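Local atomic coordinates of putative phthiocerol dimycocerosate transporter LppX (Mycobacterium tuberculosis, PDB entry 2BYO), a protein that probably carries phthiocerol dimycocerosates, lipids of the cell wall, from the cell membrane to the outer membrane, holding them in a large hydrophobic cavity. Residues T122-Q134 against T145-K157. Sequence-based numbering, arbitrary orientation.
Sequences TQLLSGVTNLQAQ and TKITGTIPASSVK. With HXA (docosa-4,7,10,13,16,19-hexaenoic acid), chain I.
Backbone bonds set the register at two antiparallel hydrogen-bonded pairs, Thr129 with Thr150 and Gln132 with Thr148. In the first, Thr129 N reaches Thr150 O at 3.0 Å in the carbonyl plane, nearly straight (168° at the hydrogen); in the second, Thr148 N meets Gln132 O at 2.9 Å. Two residues separate Thr129 from Gln132 but only one separates Thr148 from Thr150, which defines a beta bulge at Asn130 and Leu131. Asn130, with positive phi (55°), turns its carbonyl to Gly149 CA, a CH···O contact of 3.5 Å. Two waters tie the bulge residue Asn130 to the other strand: one molecule donates to both Asn130 O and Thr148 OG1, another joins Asn130 ND2 to Thr150 OG1. Gln132 NE2 adds a 2.9 Å bond to Asn130 OD1, straight at the hydrogen but arriving above the acceptor's carbonyl plane.

These strands form the hairpin 129-139/142-151 that ends the U-shaped half-barrel, with 129-139 outermost and 167-174 flanking the other strand.

In van der Waals contact, Pro152, the N-cap of helix 153-159, sets CG and CD of its ring against Gly127 O, CD at 3.3 Å. The apolar pair Leu131 CD2 and Ile147 CG2 approaches to 4.2 Å, while Leu131 also touches Leu25 of helix 22-36. At the lipid pocket the side chain of Gln123, extended beyond CG (chi2 171°) toward the lipid, crosses that of Ile151 at about a right angle; its OE1 lies 3.3 Å from C18 of the docosahexaenoic acid, and Ile151 CD1 makes an apolar contact with C20 at 4.0 Å.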
loop_
_atom_site.group_PDB
_atom_site.type_symbol
_atom_site.label_atom_id
_atom_site.label_comp_id
_atom_site.label_asym_id
_atom_site.label_seq_id
_atom_site.Cartn_x
_atom_site.Cartn_y
_atom_site.Cartn_z
ATOM N N THR A 122 6.849 -8.639 2.748
ATOM C CA THR A 122 8.264 -8.871 2.437
ATOM C C THR A 122 8.343 -9.379 0.993
ATOM O O THR A 122 8.322 -10.585 0.725
ATOM C CB THR A 122 8.971 -9.826 3.465
ATOM O OG1 THR A 122 9.523 -9.045 4.533
ATOM C CG2 THR A 122 10.116 -10.648 2.837
ATOM N N GLN A 123 8.371 -8.421 0.067
ATOM C CA GLN A 123 8.770 -8.675 -1.311
ATOM C C GLN A 123 10.218 -9.121 -1.243
ATOM O O GLN A 123 10.853 -8.957 -0.194
ATOM C CB GLN A 123 8.657 -7.394 -2.143
ATOM C CG GLN A 123 9.477 -6.207 -1.606
ATOM C CD GLN A 123 9.506 -5.039 -2.573
ATOM O OE1 GLN A 123 8.482 -4.404 -2.830
ATOM N NE2 GLN A 123 10.683 -4.752 -3.117
ATOM N N LEU A 124 10.765 -9.667 -2.323
ATOM C CA LEU A 124 12.200 -9.924 -2.326
ATOM C C LEU A 124 12.893 -8.561 -2.231
ATOM O O LEU A 124 13.172 -7.902 -3.238
ATOM C CB LEU A 124 12.652 -10.757 -3.532
ATOM C CG LEU A 124 12.180 -12.226 -3.572
ATOM C CD1 LEU A 124 13.173 -13.093 -4.357
ATOM C CD2 LEU A 124 11.957 -12.835 -2.176
ATOM N N LEU A 125 13.105 -8.148 -0.979
ATOM C CA LEU A 125 13.771 -6.897 -0.622
ATOM C C LEU A 125 15.210 -6.893 -1.098
ATOM O O LEU A 125 15.759 -5.842 -1.394
ATOM C CB LEU A 125 13.741 -6.676 0.898
ATOM C CG LEU A 125 12.675 -5.745 1.469
ATOM C CD1 LEU A 125 12.741 -5.788 2.979
ATOM C CD2 LEU A 125 12.867 -4.320 0.970
ATOM N N SER A 126 15.837 -8.065 -1.126
ATOM C CA SER A 126 16.970 -8.269 -2.015
ATOM C C SER A 126 16.324 -8.314 -3.390
ATOM O O SER A 126 15.288 -8.947 -3.570
ATOM C CB SER A 126 17.712 -9.566 -1.708
ATOM O OG SER A 126 18.889 -9.671 -2.494
ATOM N N GLY A 127 16.922 -7.631 -4.352
ATOM C CA GLY A 127 16.236 -7.325 -5.600
ATOM C C GLY A 127 16.039 -5.831 -5.623
ATOM O O GLY A 127 16.209 -5.200 -6.661
ATOM N N VAL A 128 15.687 -5.264 -4.468
ATOM C CA VAL A 128 15.679 -3.813 -4.315
ATOM C C VAL A 128 17.124 -3.321 -4.429
ATOM O O VAL A 128 18.022 -3.829 -3.751
ATOM C CB VAL A 128 15.060 -3.350 -2.977
ATOM C CG1 VAL A 128 15.156 -1.834 -2.828
ATOM C CG2 VAL A 128 13.611 -3.789 -2.888
ATOM N N THR A 129 17.334 -2.358 -5.322
ATOM C CA THR A 129 18.654 -1.780 -5.564
ATOM C C THR A 129 18.655 -0.280 -5.292
ATOM O O THR A 129 17.605 0.337 -5.118
ATOM C CB THR A 129 19.118 -2.033 -7.006
ATOM O OG1 THR A 129 18.099 -1.623 -7.919
ATOM C CG2 THR A 129 19.417 -3.497 -7.212
ATOM N N ASN A 130 19.855 0.282 -5.223
ATOM C CA ASN A 130 20.054 1.721 -5.163
ATOM C C ASN A 130 19.303 2.377 -4.032
ATOM O O ASN A 130 18.628 3.389 -4.232
ATOM C CB ASN A 130 19.674 2.371 -6.506
ATOM C CG ASN A 130 20.307 3.763 -6.691
ATOM O OD1 ASN A 130 21.137 4.200 -5.883
ATOM N ND2 ASN A 130 19.923 4.448 -7.764
ATOM N N LEU A 131 19.403 1.787 -2.841
ATOM C CA LEU A 131 18.793 2.371 -1.652
ATOM C C LEU A 131 19.518 3.661 -1.310
ATOM O O LEU A 131 20.729 3.681 -1.268
ATOM C CB LEU A 131 18.842 1.399 -0.463
ATOM C CG LEU A 131 17.908 0.182 -0.558
ATOM C CD1 LEU A 131 18.086 -0.718 0.660
ATOM C CD2 LEU A 131 16.455 0.618 -0.684
ATOM N N GLN A 132 18.772 4.739 -1.093
ATOM C CA GLN A 132 19.363 6.037 -0.748
ATOM C C GLN A 132 18.583 6.659 0.402
ATOM O O GLN A 132 17.350 6.752 0.356
ATOM C CB GLN A 132 19.343 6.992 -1.952
ATOM C CG GLN A 132 20.379 6.710 -3.027
ATOM C CD GLN A 132 20.185 7.582 -4.276
ATOM O OE1 GLN A 132 19.862 8.778 -4.184
ATOM N NE2 GLN A 132 20.390 6.983 -5.447
ATOM N N ALA A 133 19.314 7.077 1.429
ATOM C CA ALA A 133 18.734 7.760 2.560
ATOM C C ALA A 133 18.644 9.248 2.228
ATOM O O ALA A 133 19.660 9.935 2.179
ATOM C CB ALA A 133 19.591 7.529 3.800
ATOM N N GLN A 134 17.427 9.742 2.017
ATOM C CA GLN A 134 17.232 11.115 1.544
ATOM C C GLN A 134 17.050 12.110 2.677
ATOM O O GLN A 134 16.856 13.297 2.436
ATOM C CB GLN A 134 16.025 11.196 0.617
ATOM C CG GLN A 134 16.050 10.254 -0.568
ATOM C CD GLN A 134 17.032 10.653 -1.646
ATOM O OE1 GLN A 134 17.140 9.985 -2.683
ATOM N NE2 GLN A 134 17.750 11.743 -1.419
ATOM N N THR A 145 12.102 8.956 8.194
ATOM C CA THR A 145 13.280 8.770 7.365
ATOM C C THR A 145 12.787 8.429 5.971
ATOM O O THR A 145 12.023 7.469 5.797
ATOM C CB THR A 145 14.121 7.603 7.903
ATOM O OG1 THR A 145 14.490 7.854 9.270
ATOM C CG2 THR A 145 15.353 7.398 7.071
ATOM N N LYS A 146 13.201 9.228 4.993
ATOM C CA LYS A 146 12.846 9.012 3.604
ATOM C C LYS A 146 13.950 8.193 2.957
ATOM O O LYS A 146 15.110 8.579 3.002
ATOM C CB LYS A 146 12.681 10.345 2.877
ATOM C CG LYS A 146 12.232 10.217 1.434
ATOM C CD LYS A 146 12.279 11.566 0.729
ATOM C CE LYS A 146 11.779 11.464 -0.717
ATOM N NZ LYS A 146 11.882 12.768 -1.428
ATOM N N ILE A 147 13.586 7.047 2.395
ATOM C CA ILE A 147 14.532 6.176 1.723
ATOM C C ILE A 147 13.965 5.826 0.366
ATOM O O ILE A 147 12.848 5.325 0.267
ATOM C CB ILE A 147 14.812 4.873 2.512
ATOM C CG1 ILE A 147 15.330 5.202 3.910
ATOM C CG2 ILE A 147 15.850 3.997 1.766
ATOM C CD1 ILE A 147 15.537 3.998 4.790
ATOM N N THR A 148 14.741 6.108 -0.675
ATOM C CA THR A 148 14.372 5.777 -2.036
ATOM C C THR A 148 15.108 4.527 -2.459
ATOM O O THR A 148 16.134 4.176 -1.897
ATOM C CB THR A 148 14.744 6.909 -3.012
ATOM O OG1 THR A 148 16.138 7.215 -2.878
ATOM C CG2 THR A 148 13.933 8.153 -2.724
ATOM N N GLY A 149 14.595 3.876 -3.485
ATOM C CA GLY A 149 15.190 2.638 -3.978
ATOM C C GLY A 149 14.551 2.275 -5.293
ATOM O O GLY A 149 13.577 2.906 -5.700
ATOM N N THR A 150 15.099 1.262 -5.954
ATOM C CA THR A 150 14.591 0.815 -7.234
ATOM C C THR A 150 14.089 -0.627 -7.084
ATOM O O THR A 150 14.798 -1.489 -6.571
ATOM C CB THR A 150 15.676 0.966 -8.304
ATOM O OG1 THR A 150 15.901 2.367 -8.525
ATOM C CG2 THR A 150 15.281 0.294 -9.624
ATOM N N ILE A 151 12.847 -0.857 -7.505
ATOM C CA ILE A 151 12.179 -2.146 -7.339
ATOM C C ILE A 151 12.205 -2.897 -8.672
ATOM O O ILE A 151 11.845 -2.337 -9.701
ATOM C CB ILE A 151 10.722 -1.943 -6.832
ATOM C CG1 ILE A 151 10.750 -1.229 -5.472
ATOM C CG2 ILE A 151 9.981 -3.275 -6.717
ATOM C CD1 ILE A 151 9.387 -1.042 -4.824
ATOM N N PRO A 152 12.639 -4.171 -8.659
ATOM C CA PRO A 152 12.737 -4.928 -9.903
ATOM C C PRO A 152 11.369 -5.188 -10.520
ATOM O O PRO A 152 10.384 -5.317 -9.795
ATOM C CB PRO A 152 13.391 -6.242 -9.476
ATOM C CG PRO A 152 13.174 -6.351 -8.023
ATOM C CD PRO A 152 13.017 -4.973 -7.481
ATOM N N ALA A 153 11.321 -5.251 -11.846
ATOM C CA ALA A 153 10.064 -5.414 -12.582
ATOM C C ALA A 153 9.185 -6.527 -12.006
ATOM O O ALA A 153 7.976 -6.363 -11.884
ATOM C CB ALA A 153 10.345 -5.680 -14.047
ATOM N N SER A 154 9.810 -7.644 -11.636
ATOM C CA SER A 154 9.094 -8.809 -11.121
ATOM C C SER A 154 8.259 -8.457 -9.898
ATOM O O SER A 154 7.143 -8.949 -9.743
ATOM C CB SER A 154 10.073 -9.946 -10.794
ATOM O OG SER A 154 10.969 -9.574 -9.764
ATOM N N SER A 155 8.793 -7.597 -9.035
ATOM C CA SER A 155 8.033 -7.103 -7.897
ATOM C C SER A 155 7.035 -6.025 -8.297
ATOM O O SER A 155 5.957 -5.938 -7.713
ATOM C CB SER A 155 8.957 -6.580 -6.803
ATOM O OG SER A 155 9.598 -7.665 -6.164
ATOM N N VAL A 156 7.392 -5.201 -9.277
ATOM C CA VAL A 156 6.494 -4.140 -9.722
ATOM C C VAL A 156 5.225 -4.761 -10.324
ATOM O O VAL A 156 4.126 -4.264 -10.084
ATOM C CB VAL A 156 7.187 -3.159 -10.706
ATOM C CG1 VAL A 156 6.220 -2.080 -11.172
ATOM C CG2 VAL A 156 8.396 -2.492 -10.048
ATOM N N LYS A 157 5.379 -5.865 -11.059
ATOM C CA LYS A 157 4.244 -6.589 -11.655
ATOM C C LYS A 157 3.209 -7.082 -10.648
ATOM O O LYS A 157 2.039 -7.246 -10.992
ATOM C CB LYS A 157 4.729 -7.786 -12.481
ATOM C CG LYS A 157 5.367 -7.409 -13.789
ATOM C CD LYS A 157 5.858 -8.647 -14.516
ATOM C CE LYS A 157 6.853 -8.296 -15.596
ATOM N NZ LYS A 157 7.425 -9.525 -16.203
HETATM C C1 HXA I . 1.144 -9.360 6.295
HETATM O O1 HXA I . 0.990 -10.594 6.469
HETATM O O2 HXA I . 1.922 -8.885 5.438
HETATM C C2 HXA I . 0.355 -8.414 7.178
HETATM C C3 HXA I . -0.228 -7.246 6.377
HETATM C C4 HXA I . -1.553 -6.759 6.976
HETATM C C5 HXA I . -1.468 -5.357 7.588
HETATM C C6 HXA I . -2.213 -4.303 6.762
HETATM C C7 HXA I . -1.277 -3.255 6.178
HETATM C C8 HXA I . -1.814 -2.706 4.862
HETATM C C9 HXA I . -0.881 -1.635 4.294
HETATM C C10 HXA I . -0.093 -2.105 3.069
HETATM C C11 HXA I . 1.302 -2.637 3.411
HETATM C C12 HXA I . 2.421 -1.663 3.034
HETATM C C13 HXA I . 2.888 -1.827 1.583
HETATM C C14 HXA I . 4.241 -2.538 1.458
HETATM C C15 HXA I . 5.298 -1.649 0.799
HETATM C C16 HXA I . 6.589 -2.428 0.568
HETATM C C17 HXA I . 7.793 -1.511 0.385
HETATM C C18 HXA I . 8.863 -2.192 -0.475
HETATM C C19 HXA I . 10.263 -1.628 -0.239
HETATM C C20 HXA I . 10.510 -0.374 -1.072
HETATM C C21 HXA I . 11.929 0.159 -0.875
HETATM C C22 HXA I . 12.074 1.631 -1.216
HETATM O O HOH W 1 17.295 5.698 -4.979
HETATM O O HOH W 2 18.307 2.676 -9.738
#